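Local coordinates for uncharacterized protein (Bacteroides fragilis, PDB 3EUR) that is of unknown function but has a thioredoxin-like domain and may therefore take part in thiol-disulfide chemistry, at residues E48-L53 against N87-E92; Y74-L79 against V102-N107; L117-L120 against V126-K129. One frame throughout, in Å; residues are numbered along the deposited sequence. Where two conformers were deposited one is given.

Interaction 1: residues E48-L53 against N87-E92; sequences EMIEGL and NDFAKE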
ATOM      1  N   GLU A  48       4.522   7.309  11.458  1.00 16.04           N
ATOM      2  CA  GLU A  48       3.836   6.571  12.496  1.00 16.70           C
ATOM      3  C   GLU A  48       3.061   5.393  11.923  1.00 14.46           C
ATOM      4  O   GLU A  48       2.936   4.365  12.600  1.00 14.70           O
ATOM      5  CB  GLU A  48       2.936   7.493  13.302  1.00 18.84           C
ATOM      6  CG  GLU A  48       3.716   8.538  14.128  1.00 23.45           C
ATOM      7  CD  GLU A  48       4.825   7.954  15.030  1.00 28.13           C
ATOM      8  OE1 GLU A  48       4.501   7.109  15.924  1.00 29.49           O
ATOM      9  OE2 GLU A  48       6.016   8.358  14.842  1.00 31.49           O
HETATM   10  N   MSE A  49       2.540   5.522  10.708  0.80 13.35           N
HETATM   11  CA  MSE A  49       1.854   4.371  10.099  0.80 12.15           C
HETATM   12  C   MSE A  49       2.843   3.249   9.786  0.80 11.44           C
HETATM   13  O   MSE A  49       2.538   2.088  10.026  0.80 10.59           O
HETATM   14  CB  MSE A  49       1.093   4.772   8.833  0.80 13.08           C
HETATM   15  CG  MSE A  49       0.212   3.622   8.260  0.60 11.25           C
HETATM   16 SE   MSE A  49      -1.030   4.172   6.889  0.80 21.22          SE
HETATM   17  CE  MSE A  49      -2.340   4.994   8.015  0.80 17.59           C
ATOM     18  N   ILE A  50       4.048   3.580   9.313  1.00 11.35           N
ATOM     19  CA  ILE A  50       5.078   2.569   9.120  1.00 11.73           C
ATOM     20  C   ILE A  50       5.358   1.859  10.440  1.00 10.80           C
ATOM     21  O   ILE A  50       5.380   0.641  10.504  1.00 11.22           O
ATOM     22  CB  ILE A  50       6.391   3.160   8.559  1.00 11.36           C
ATOM     23  CG1 ILE A  50       6.205   3.631   7.104  1.00 13.42           C
ATOM     24  CG2 ILE A  50       7.464   2.113   8.591  1.00 13.68           C
ATOM     25  CD1 ILE A  50       7.421   4.385   6.519  1.00 16.23           C
ATOM     26  N   GLU A  51       5.555   2.638  11.497  0.80 11.78           N
ATOM     27  CA  GLU A  51       5.857   2.057  12.769  0.80 12.52           C
ATOM     28  C   GLU A  51       4.715   1.190  13.271  0.80 11.59           C
ATOM     29  O   GLU A  51       4.913   0.093  13.824  0.80 12.19           O
ATOM     30  CB  GLU A  51       6.130   3.190  13.768  0.80 14.94           C
ATOM     31  CG  GLU A  51       7.562   3.667  13.716  0.80 19.93           C
ATOM     32  CD  GLU A  51       8.452   2.641  14.389  0.80 25.76           C
ATOM     33  OE1 GLU A  51       8.308   2.475  15.606  0.80 31.32           O
ATOM     34  OE2 GLU A  51       9.227   1.940  13.700  0.80 30.33           O
ATOM     35  N   GLY A  52       3.493   1.657  13.062  1.00 10.49           N
ATOM     36  CA  GLY A  52       2.320   0.917  13.450  1.00 11.68           C
ATOM     37  C   GLY A  52       2.171  -0.401  12.744  1.00 10.81           C
ATOM     38  O   GLY A  52       1.788  -1.422  13.355  1.00 10.98           O
ATOM     39  N   LEU A  53       2.432  -0.389  11.434  1.00 10.21           N
ATOM     40  CA  LEU A  53       2.361  -1.628  10.655  1.00 11.18           C
ATOM     41  C   LEU A  53       3.416  -2.625  11.109  1.00 11.99           C
ATOM     42  O   LEU A  53       3.130  -3.820  11.249  1.00 14.17           O
ATOM     43  CB  LEU A  53       2.571  -1.299   9.166  1.00 12.68           C
ATOM     44  CG  LEU A  53       1.400  -0.653   8.433  1.00 12.82           C
ATOM     45  CD1 LEU A  53       1.910   0.003   7.143  1.00 14.57           C
ATOM     46  CD2 LEU A  53       0.287  -1.671   8.163  1.00 14.56           C
ATOM     47  N   ASN A  87      14.492   2.824   3.046  1.00 19.13           N
ATOM     48  CA  ASN A  87      14.799   1.865   4.073  1.00 18.55           C
ATOM     49  C   ASN A  87      14.001   2.011   5.351  1.00 17.81           C
ATOM     50  O   ASN A  87      14.120   1.147   6.215  1.00 17.77           O
ATOM     51  CB  ASN A  87      16.306   1.815   4.373  1.00 20.01           C
ATOM     52  CG  ASN A  87      17.076   1.328   3.184  1.00 24.22           C
ATOM     53  OD1 ASN A  87      17.729   2.115   2.538  1.00 29.55           O
ATOM     54  ND2 ASN A  87      16.984   0.034   2.881  1.00 29.35           N
ATOM     55  N   ASP A  88      13.115   2.999   5.419  1.00 17.33           N
ATOM     56  CA  ASP A  88      12.189   3.132   6.533  1.00 18.67           C
ATOM     57  C   ASP A  88      11.155   2.009   6.518  1.00 16.60           C
ATOM     58  O   ASP A  88      10.607   1.639   7.564  1.00 16.07           O
ATOM     59  CB  ASP A  88      11.417   4.458   6.462  1.00 20.18           C
ATOM     60  CG  ASP A  88      12.290   5.668   6.636  1.00 24.00           C
ATOM     61  OD1 ASP A  88      13.492   5.493   6.926  1.00 27.11           O
ATOM     62  OD2 ASP A  88      11.749   6.781   6.480  1.00 29.36           O
ATOM     63  N   PHE A  89      10.851   1.509   5.333  1.00 16.15           N
ATOM     64  CA  PHE A  89       9.875   0.460   5.146  1.00 16.22           C
ATOM     65  C   PHE A  89      10.473  -0.872   5.551  1.00 16.38           C
ATOM     66  O   PHE A  89      11.675  -1.066   5.457  1.00 20.20           O
ATOM     67  CB  PHE A  89       9.457   0.398   3.663  1.00 15.58           C
ATOM     68  CG  PHE A  89       8.737   1.637   3.179  1.00 16.84           C
ATOM     69  CD1 PHE A  89       7.403   1.841   3.465  1.00 19.27           C
ATOM     70  CD2 PHE A  89       9.418   2.635   2.558  1.00 22.14           C
ATOM     71  CE1 PHE A  89       6.731   3.006   3.051  1.00 20.72           C
ATOM     72  CE2 PHE A  89       8.765   3.809   2.174  1.00 26.64           C
ATOM     73  CZ  PHE A  89       7.410   3.973   2.437  1.00 24.37           C
ATOM     74  N   ALA A  90       9.666  -1.793   6.031  1.00 15.70           N
ATOM     75  CA  ALA A  90      10.160  -3.132   6.238  1.00 15.86           C
ATOM     76  C   ALA A  90      10.652  -3.741   4.940  1.00 16.16           C
ATOM     77  O   ALA A  90      10.001  -3.612   3.904  1.00 15.65           O
ATOM     78  CB  ALA A  90       9.073  -4.011   6.877  1.00 16.44           C
ATOM     79  N   LYS A  91      11.782  -4.462   4.995  1.00 20.08           N
ATOM     80  CA  LYS A  91      12.341  -5.067   3.781  1.00 20.40           C
ATOM     81  C   LYS A  91      11.408  -6.080   3.124  1.00 19.84           C
ATOM     82  O   LYS A  91      11.399  -6.253   1.906  1.00 20.09           O
ATOM     83  CB  LYS A  91      13.721  -5.734   4.070  1.00 23.03           C
ATOM     84  CG  LYS A  91      13.628  -6.987   4.929  0.80 27.93           C
ATOM     85  CD  LYS A  91      15.009  -7.631   5.233  0.80 32.63           C
ATOM     86  CE  LYS A  91      15.145  -7.975   6.718  0.80 35.23           C
ATOM     87  NZ  LYS A  91      16.555  -8.107   7.113  0.80 37.73           N
ATOM     88  N   GLU A  92      10.602  -6.733   3.954  1.00 18.30           N
ATOM     89  CA  GLU A  92       9.655  -7.734   3.483  1.00 18.85           C
ATOM     90  C   GLU A  92       8.555  -7.131   2.613  1.00 15.59           C
ATOM     91  O   GLU A  92       8.005  -7.812   1.748  1.00 16.74           O
ATOM     92  CB  GLU A  92       9.036  -8.481   4.668  1.00 20.86           C
ATOM     93  CG  GLU A  92      10.028  -9.309   5.467  1.00 25.79           C
ATOM     94  CD  GLU A  92      11.006  -8.453   6.247  1.00 28.94           C
ATOM     95  OE1 GLU A  92      10.682  -7.279   6.524  1.00 26.82           O
ATOM     96  OE2 GLU A  92      12.100  -8.955   6.585  1.00 34.81           O
TER

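Interaction 2: residues Y74-L79 against V102-N107; sequences YPDEEL and VIKNKN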
ATOM      1  N   TYR A  74       4.278   5.019  -3.663  1.00 11.56           N
ATOM      2  CA  TYR A  74       4.506   6.446  -3.632  1.00 11.25           C
ATOM      3  C   TYR A  74       4.019   7.067  -4.910  1.00 11.35           C
ATOM      4  O   TYR A  74       4.518   6.731  -5.992  1.00 12.90           O
ATOM      5  CB  TYR A  74       6.001   6.685  -3.472  1.00 12.77           C
ATOM      6  CG  TYR A  74       6.403   8.143  -3.535  1.00 13.21           C
ATOM      7  CD1 TYR A  74       6.022   9.025  -2.580  1.00 16.72           C
ATOM      8  CD2 TYR A  74       7.254   8.607  -4.488  1.00 15.58           C
ATOM      9  CE1 TYR A  74       6.397  10.352  -2.641  1.00 16.21           C
ATOM     10  CE2 TYR A  74       7.617   9.957  -4.562  1.00 17.49           C
ATOM     11  CZ  TYR A  74       7.207  10.805  -3.621  1.00 14.09           C
ATOM     12  OH  TYR A  74       7.576  12.135  -3.672  1.00 18.53           O
ATOM     13  N   PRO A  75       3.028   7.996  -4.839  1.00 12.15           N
ATOM     14  CA  PRO A  75       2.396   8.492  -6.075  1.00 12.82           C
ATOM     15  C   PRO A  75       2.878   9.864  -6.526  1.00 14.20           C
ATOM     16  O   PRO A  75       2.351  10.407  -7.487  1.00 16.11           O
ATOM     17  CB  PRO A  75       0.946   8.603  -5.666  1.00 14.28           C
ATOM     18  CG  PRO A  75       1.031   9.055  -4.241  1.00 13.90           C
ATOM     19  CD  PRO A  75       2.170   8.288  -3.659  1.00 12.16           C
ATOM     20  N   ASP A  76       3.790  10.445  -5.796  1.00 14.85           N
ATOM     21  CA  ASP A  76       4.242  11.839  -6.043  1.00 17.29           C
ATOM     22  C   ASP A  76       5.614  11.909  -6.733  1.00 19.55           C
ATOM     23  O   ASP A  76       6.117  10.911  -7.228  1.00 20.88           O
ATOM     24  CB  ASP A  76       4.236  12.620  -4.743  1.00 17.68           C
ATOM     25  CG  ASP A  76       2.838  12.793  -4.156  1.00 18.73           C
ATOM     26  OD1 ASP A  76       1.885  12.910  -4.942  1.00 20.10           O
ATOM     27  OD2 ASP A  76       2.728  12.745  -2.906  1.00 22.02           O
ATOM     28  N   GLU A  77       6.212  13.106  -6.817  1.00 21.00           N
ATOM     29  CA  GLU A  77       7.358  13.413  -7.745  1.00 23.94           C
ATOM     30  C   GLU A  77       8.744  13.319  -7.165  1.00 24.04           C
ATOM     31  O   GLU A  77       9.741  13.367  -7.921  1.00 25.87           O
ATOM     32  CB  GLU A  77       7.225  14.860  -8.289  1.00 25.69           C
ATOM     33  CG  GLU A  77       5.986  15.065  -9.115  1.00 29.06           C
ATOM     34  CD  GLU A  77       4.757  15.323  -8.274  1.00 34.32           C
ATOM     35  OE1 GLU A  77       4.874  15.397  -7.021  1.00 37.52           O
ATOM     36  OE2 GLU A  77       3.662  15.431  -8.861  1.00 40.18           O
ATOM     37  N   GLU A  78       8.882  13.227  -5.848  1.00 24.95           N
ATOM     38  CA  GLU A  78      10.193  13.364  -5.213  1.00 25.92           C
ATOM     39  C   GLU A  78      10.879  12.042  -5.083  1.00 25.19           C
ATOM     40  O   GLU A  78      11.088  11.522  -3.964  1.00 24.60           O
ATOM     41  CB  GLU A  78      10.076  14.051  -3.848  1.00 27.54           C
ATOM     42  CG  GLU A  78       9.460  15.381  -3.936  1.00 29.45           C
ATOM     43  CD  GLU A  78      10.290  16.285  -4.815  1.00 30.51           C
ATOM     44  OE1 GLU A  78      11.527  16.334  -4.607  1.00 33.11           O
ATOM     45  OE2 GLU A  78       9.720  16.879  -5.742  1.00 30.67           O
ATOM     46  N   LEU A  79      11.296  11.521  -6.226  1.00 25.62           N
ATOM     47  CA  LEU A  79      11.901  10.208  -6.257  1.00 26.04           C
ATOM     48  C   LEU A  79      13.151  10.157  -5.389  1.00 27.06           C
ATOM     49  O   LEU A  79      13.398   9.192  -4.711  1.00 26.19           O
ATOM     50  CB  LEU A  79      12.161   9.749  -7.695  1.00 25.98           C
ATOM     51  CG  LEU A  79      12.780   8.344  -7.804  1.00 28.33           C
ATOM     52  CD1 LEU A  79      11.891   7.286  -7.156  1.00 30.04           C
ATOM     53  CD2 LEU A  79      13.083   7.965  -9.244  1.00 30.87           C
ATOM     54  N   VAL A 102       0.863   8.068 -12.922  1.00 17.04           N
ATOM     55  CA  VAL A 102      -0.418   7.659 -13.439  1.00 16.92           C
ATOM     56  C   VAL A 102      -1.552   7.807 -12.427  1.00 15.65           C
ATOM     57  O   VAL A 102      -2.641   8.266 -12.746  1.00 17.21           O
ATOM     58  CB  VAL A 102      -0.325   6.279 -14.084  1.00 16.89           C
ATOM     59  CG1 VAL A 102      -1.641   5.879 -14.631  1.00 17.44           C
ATOM     60  CG2 VAL A 102       0.765   6.240 -15.190  1.00 21.01           C
ATOM     61  N   ILE A 103      -1.299   7.406 -11.190  1.00 14.47           N
ATOM     62  CA  ILE A 103      -2.323   7.516 -10.175  1.00 13.51           C
ATOM     63  C   ILE A 103      -2.799   8.968 -10.040  1.00 14.60           C
ATOM     64  O   ILE A 103      -4.006   9.214 -10.021  1.00 14.92           O
ATOM     65  CB  ILE A 103      -1.860   6.941  -8.811  1.00 13.47           C
ATOM     66  CG1 ILE A 103      -1.616   5.422  -8.892  1.00 13.52           C
ATOM     67  CG2 ILE A 103      -2.868   7.289  -7.742  1.00 13.66           C
ATOM     68  CD1 ILE A 103      -0.838   4.849  -7.731  1.00 14.23           C
ATOM     69  N   LYS A 104      -1.853   9.890  -9.992  1.00 15.13           N
ATOM     70  CA  LYS A 104      -2.223  11.314  -9.944  1.00 18.46           C
ATOM     71  C   LYS A 104      -2.856  11.759 -11.239  1.00 18.98           C
ATOM     72  O   LYS A 104      -3.952  12.364 -11.246  1.00 21.45           O
ATOM     73  CB  LYS A 104      -0.958  12.126  -9.847  1.00 20.86           C
ATOM     74  CG  LYS A 104      -0.428  12.189  -8.540  1.00 24.07           C
ATOM     75  CD  LYS A 104       0.864  13.114  -8.474  1.00 27.73           C
ATOM     76  CE  LYS A 104       0.597  14.411  -7.843  1.00 29.76           C
ATOM     77  NZ  LYS A 104       1.777  14.833  -6.997  1.00 29.74           N
ATOM     78  N   ASN A 105      -2.197  11.490 -12.364  1.00 19.33           N
ATOM     79  CA  ASN A 105      -2.638  12.145 -13.615  1.00 21.16           C
ATOM     80  C   ASN A 105      -3.969  11.622 -14.108  1.00 21.65           C
ATOM     81  O   ASN A 105      -4.775  12.368 -14.673  1.00 23.40           O
ATOM     82  CB  ASN A 105      -1.618  11.988 -14.741  1.00 23.09           C
ATOM     83  CG  ASN A 105      -0.317  12.776 -14.496  1.00 26.54           C
ATOM     84  OD1 ASN A 105      -0.207  13.609 -13.577  1.00 31.75           O
ATOM     85  ND2 ASN A 105       0.692  12.474 -15.301  1.00 30.84           N
ATOM     86  N   LYS A 106      -4.245  10.347 -13.833  1.00 18.89           N
ATOM     87  CA  LYS A 106      -5.513   9.739 -14.176  1.00 19.28           C
ATOM     88  C   LYS A 106      -6.515   9.668 -12.987  1.00 17.76           C
ATOM     89  O   LYS A 106      -7.569   9.053 -13.116  1.00 19.09           O
ATOM     90  CB  LYS A 106      -5.333   8.349 -14.779  1.00 20.55           C
ATOM     91  CG  LYS A 106      -4.542   8.269 -16.070  1.00 23.33           C
ATOM     92  CD  LYS A 106      -4.871   6.980 -16.746  1.00 29.86           C
ATOM     93  CE  LYS A 106      -3.799   6.555 -17.772  0.50 32.38           C
ATOM     94  NZ  LYS A 106      -3.987   5.149 -18.303  0.50 32.95           N
ATOM     95  N   ASN A 107      -6.145  10.260 -11.853  1.00 16.81           N
ATOM     96  CA  ASN A 107      -7.074  10.314 -10.689  0.70 17.23           C
ATOM     97  C   ASN A 107      -7.547   8.941 -10.294  1.00 15.27           C
ATOM     98  O   ASN A 107      -8.728   8.716 -10.110  1.00 16.66           O
ATOM     99  CB  ASN A 107      -8.311  11.150 -11.036  0.70 19.79           C
ATOM    100  CG  ASN A 107      -7.991  12.584 -11.101  0.70 24.65           C
ATOM    101  OD1 ASN A 107      -7.692  13.219 -10.069  0.70 31.03           O
ATOM    102  ND2 ASN A 107      -8.005  13.122 -12.305  0.70 30.22           N
TER
HETATM  103  O   HOH W   1       0.821   9.296  -9.454  1.00 16.35           O

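Interaction 3: residues L117-L120 against V126-K129; sequences LYLL and VLLK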
ATOM      1  N   LEU A 117      -4.663   3.396   3.588  1.00  9.68           N
ATOM      2  CA  LEU A 117      -4.678   1.947   3.436  1.00  8.45           C
ATOM      3  C   LEU A 117      -5.909   1.447   2.733  1.00  7.72           C
ATOM      4  O   LEU A 117      -7.017   1.890   3.005  1.00  8.29           O
ATOM      5  CB  LEU A 117      -4.615   1.284   4.822  1.00  9.41           C
ATOM      6  CG  LEU A 117      -3.392   1.553   5.664  1.00  9.76           C
ATOM      7  CD1 LEU A 117      -3.584   0.931   7.057  1.00 11.52           C
ATOM      8  CD2 LEU A 117      -2.125   0.995   5.028  1.00 12.30           C
ATOM      9  N   TYR A 118      -5.703   0.493   1.833  1.00  7.61           N
ATOM     10  CA  TYR A 118      -6.773  -0.335   1.278  1.00  7.39           C
ATOM     11  C   TYR A 118      -6.445  -1.787   1.557  1.00  7.29           C
ATOM     12  O   TYR A 118      -5.313  -2.194   1.358  1.00  9.36           O
ATOM     13  CB  TYR A 118      -6.926  -0.164  -0.251  1.00  7.94           C
ATOM     14  CG  TYR A 118      -7.437   1.149  -0.713  1.00  8.33           C
ATOM     15  CD1 TYR A 118      -8.724   1.225  -1.233  1.00 10.29           C
ATOM     16  CD2 TYR A 118      -6.708   2.293  -0.595  1.00 11.05           C
ATOM     17  CE1 TYR A 118      -9.264   2.396  -1.683  1.00 11.44           C
ATOM     18  CE2 TYR A 118      -7.258   3.552  -1.032  1.00 11.41           C
ATOM     19  CZ  TYR A 118      -8.556   3.554  -1.538  1.00 11.38           C
ATOM     20  OH  TYR A 118      -9.124   4.756  -1.969  1.00 14.77           O
ATOM     21  N   LEU A 119      -7.433  -2.563   1.992  1.00  6.37           N
ATOM     22  CA  LEU A 119      -7.274  -4.001   2.125  1.00  6.89           C
ATOM     23  C   LEU A 119      -8.012  -4.649   0.977  1.00  6.44           C
ATOM     24  O   LEU A 119      -9.199  -4.382   0.765  1.00  7.09           O
ATOM     25  CB  LEU A 119      -7.794  -4.505   3.469  1.00  7.45           C
ATOM     26  CG  LEU A 119      -7.554  -6.001   3.736  1.00  6.94           C
ATOM     27  CD1 LEU A 119      -6.132  -6.331   3.925  1.00  8.31           C
ATOM     28  CD2 LEU A 119      -8.419  -6.475   4.927  1.00  8.68           C
ATOM     29  N   LEU A 120      -7.284  -5.466   0.210  1.00  6.81           N
ATOM     30  CA  LEU A 120      -7.782  -6.091  -1.009  1.00  6.98           C
ATOM     31  C   LEU A 120      -7.707  -7.616  -0.895  1.00  6.81           C
ATOM     32  O   LEU A 120      -6.765  -8.145  -0.270  1.00  7.38           O
ATOM     33  CB  LEU A 120      -6.926  -5.660  -2.207  1.00  7.29           C
ATOM     34  CG  LEU A 120      -6.664  -4.182  -2.364  1.00  6.73           C
ATOM     35  CD1 LEU A 120      -5.746  -3.911  -3.570  1.00 10.33           C
ATOM     36  CD2 LEU A 120      -7.920  -3.354  -2.468  1.00  7.49           C
ATOM     37  N   VAL A 126     -11.918  -4.718  -3.251  1.00  7.78           N
ATOM     38  CA  VAL A 126     -11.761  -3.895  -2.087  1.00  7.27           C
ATOM     39  C   VAL A 126     -12.561  -4.448  -0.925  1.00  7.19           C
ATOM     40  O   VAL A 126     -13.777  -4.492  -0.961  1.00  8.80           O
ATOM     41  CB  VAL A 126     -12.131  -2.419  -2.369  1.00  8.07           C
ATOM     42  CG1 VAL A 126     -12.061  -1.593  -1.102  1.00  9.48           C
ATOM     43  CG2 VAL A 126     -11.278  -1.846  -3.454  1.00  8.61           C
ATOM     44  N   LEU A 127     -11.853  -4.859   0.126  1.00  7.63           N
ATOM     45  CA  LEU A 127     -12.410  -5.274   1.411  1.00  8.28           C
ATOM     46  C   LEU A 127     -12.550  -4.108   2.364  1.00  8.14           C
ATOM     47  O   LEU A 127     -13.514  -4.065   3.149  1.00  9.53           O
ATOM     48  CB  LEU A 127     -11.565  -6.372   2.032  1.00  8.21           C
ATOM     49  CG  LEU A 127     -11.357  -7.654   1.215  1.00  8.20           C
ATOM     50  CD1 LEU A 127     -10.420  -8.581   1.931  1.00  8.73           C
ATOM     51  CD2 LEU A 127     -12.690  -8.288   0.848  1.00 10.44           C
ATOM     52  N   LEU A 128     -11.584  -3.197   2.395  1.00  7.63           N
ATOM     53  CA  LEU A 128     -11.647  -1.978   3.177  1.00  8.22           C
ATOM     54  C   LEU A 128     -11.050  -0.858   2.328  1.00  8.15           C
ATOM     55  O   LEU A 128      -9.988  -1.018   1.749  1.00  8.02           O
ATOM     56  CB  LEU A 128     -10.862  -2.060   4.480  1.00  8.81           C
ATOM     57  CG  LEU A 128     -11.271  -3.066   5.503  1.00  9.02           C
ATOM     58  CD1 LEU A 128     -10.196  -3.198   6.589  1.00 10.51           C
ATOM     59  CD2 LEU A 128     -12.635  -2.695   6.107  1.00 11.37           C
ATOM     60  N   LYS A 129     -11.778   0.247   2.217  1.00 10.29           N
ATOM     61  CA  LYS A 129     -11.364   1.442   1.530  1.00 10.75           C
ATOM     62  C   LYS A 129     -10.913   2.512   2.529  1.00 10.19           C
ATOM     63  O   LYS A 129     -11.707   2.913   3.376  1.00 11.75           O
ATOM     64  CB  LYS A 129     -12.522   1.988   0.664  1.00 11.25           C
ATOM     65  CG  LYS A 129     -12.172   3.388   0.101  1.00 14.00           C
ATOM     66  CD  LYS A 129     -13.199   3.904  -0.881  1.00 16.72           C
ATOM     67  CE  LYS A 129     -12.759   5.179  -1.550  1.00 20.11           C
ATOM     68  NZ  LYS A 129     -13.765   5.645  -2.602  1.00 27.31           N
TER

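Interaction 1: residues E48-L53 against N87-E92
I50 meets F89 by a CH-pi contact. Its CD1 methyl sits over one face of the phenyl ring, 4.1 Å from the centroid and 22° off the ring normal. The methyl is offset toward the rim, and the nearest ring atom is F89 CE1, 3.8 Å from I50 CD1. The two side chains cross at about a right angle. CG1 of I50 lies beside the backbone N (chi1 -69°), and the chain runs on extended at chi2, which sets CD1 over the ring.

The CG2 methyl rests close against the backbone of D88, I50 CG2 to D88 O being 3.3 Å. The CG1 branch reaches the D88 side chain, where CD1 touches CB. No hydrogen bond joins the two segments.

The helix 44-55 that carries I50 begins within a Cys-X-X-Cys sequence, as in the active-site helix of thioredoxins. Residues 87-92 form part of the loop between helix 79-85 and strand 94-97, so the contact ties this loop to the side of that helix.

D88 O accepts a hydrogen bond from NZ of K54, on the same helix as I50, so this oxygen has a polar partner as well as its apolar neighbour. The F89 ring also touches N39 and P41, while I50 packs on F37 of strand 33-38 of the sheet.

Interaction 2: residues Y74-L79 against V102-N107
K104 reaches from the short helix 102-105 to the loop of P75, D76 and E77. Its CB points toward that loop. CG is the first atom to touch it, 3.5 Å from P75 O. CD comes closer to the same oxygen, with K104 CD and P75 O 3.2 Å apart. The chain then bends at chi3 (105°) and again at chi4, which brings its end between the two acids. CE passes beside both carboxylates, 3.4 Å from E77 OE2.

NZ makes two salt bridges. K104 NZ donates to D76 OD1 at 2.8 Å, meeting that oxygen from above the carboxylate plane, 40° out of it. K104 NZ also donates to E77 OE2 at 2.7 Å, on the syn side and only 21° out of that plane. Each acid crosses the lysine at about a right angle. Two carboxylates around one ammonium group would be expected to favour its charged form, and the lysine in turn should ease the repulsion between the acids. D76 OD2 has a separate partner, ND2 of N40.

A water makes a second link between the segments, donating to P75 O at 2.7 Å and accepting from K104 N at 2.8 Å. P75 O is therefore touched by the lysine methylenes and also linked through the water to the backbone N of K104.

The loop leaves the end of strand 68-74 and enters helix 79-85, where E78 is the N-cap residue. OH of Y74 accepts from E78 N. Helix 102-105 follows strand 94-97 in the chain, and its first amides, those of V102 and I103, are held by the carboxylate of D98. L111 touches both P75 and K104, next to these elements of the thioredoxin-like fold.

Interaction 3: residues L117-L120 against V126-K129
The Y118 ring has the CG1 methyl of V126 at its edge, near the ring plane. K129 approaches the ring obliquely, its CG 3.6 Å from Y118 CE1. The two side chains run side by side in the same direction. K129 is extended, with CG anti to the backbone N (chi1 171°), and this carries CE alongside the tyrosine hydroxyl. The lysine NZ bonds to the backbone oxygen of K4. Y109 meets the Y118 ring edge-to-face.

Strands 116-120 and 126-131 form an antiparallel beta hairpin at one margin of the thioredoxin-like sheet. In it a classic beta bulge sets two residues, L127 and L128, opposite the single L119. L119 O accepts from L127 N at 2.8 Å and from L128 N at 3.1 Å, both in its carbonyl plane. In return, L119 N donates to L128 O at 3.0 Å. Past the bulge, L120 and V126 form a non-hydrogen-bonded pair.

Apolar contacts occupy both faces. L119 and L128 lie alongside each other, CB to CB at 4.1 Å, and pack on Y139 of helix 133-141. On the face of L120 and V126, L120 CD2 meets V126 CG2 at 3.8 Å.

All three contacts belong to one mixed sheet and its connecting segments. Five of its strands, 94-97, 68-74, 33-38, 116-120 and 126-131, are adjacent in that order. Interaction 1 joins helix 44-55 to the loop before strand 94-97. Interaction 2 is near the end of strand 68-74, its centre about 21 Å from that of interaction 1. Their segments alternate along the chain, so the two contacts cross in sequence. Interaction 3 follows both and closes the sheet margin formed by strand 126-131. M49 SE comes 3.7 Å from L117 CG in one of its two conformers, a doubtful touch between interactions 1 and 3. Interaction 2 touches neither. Together they join separate parts of a probable thioredoxin-like fold.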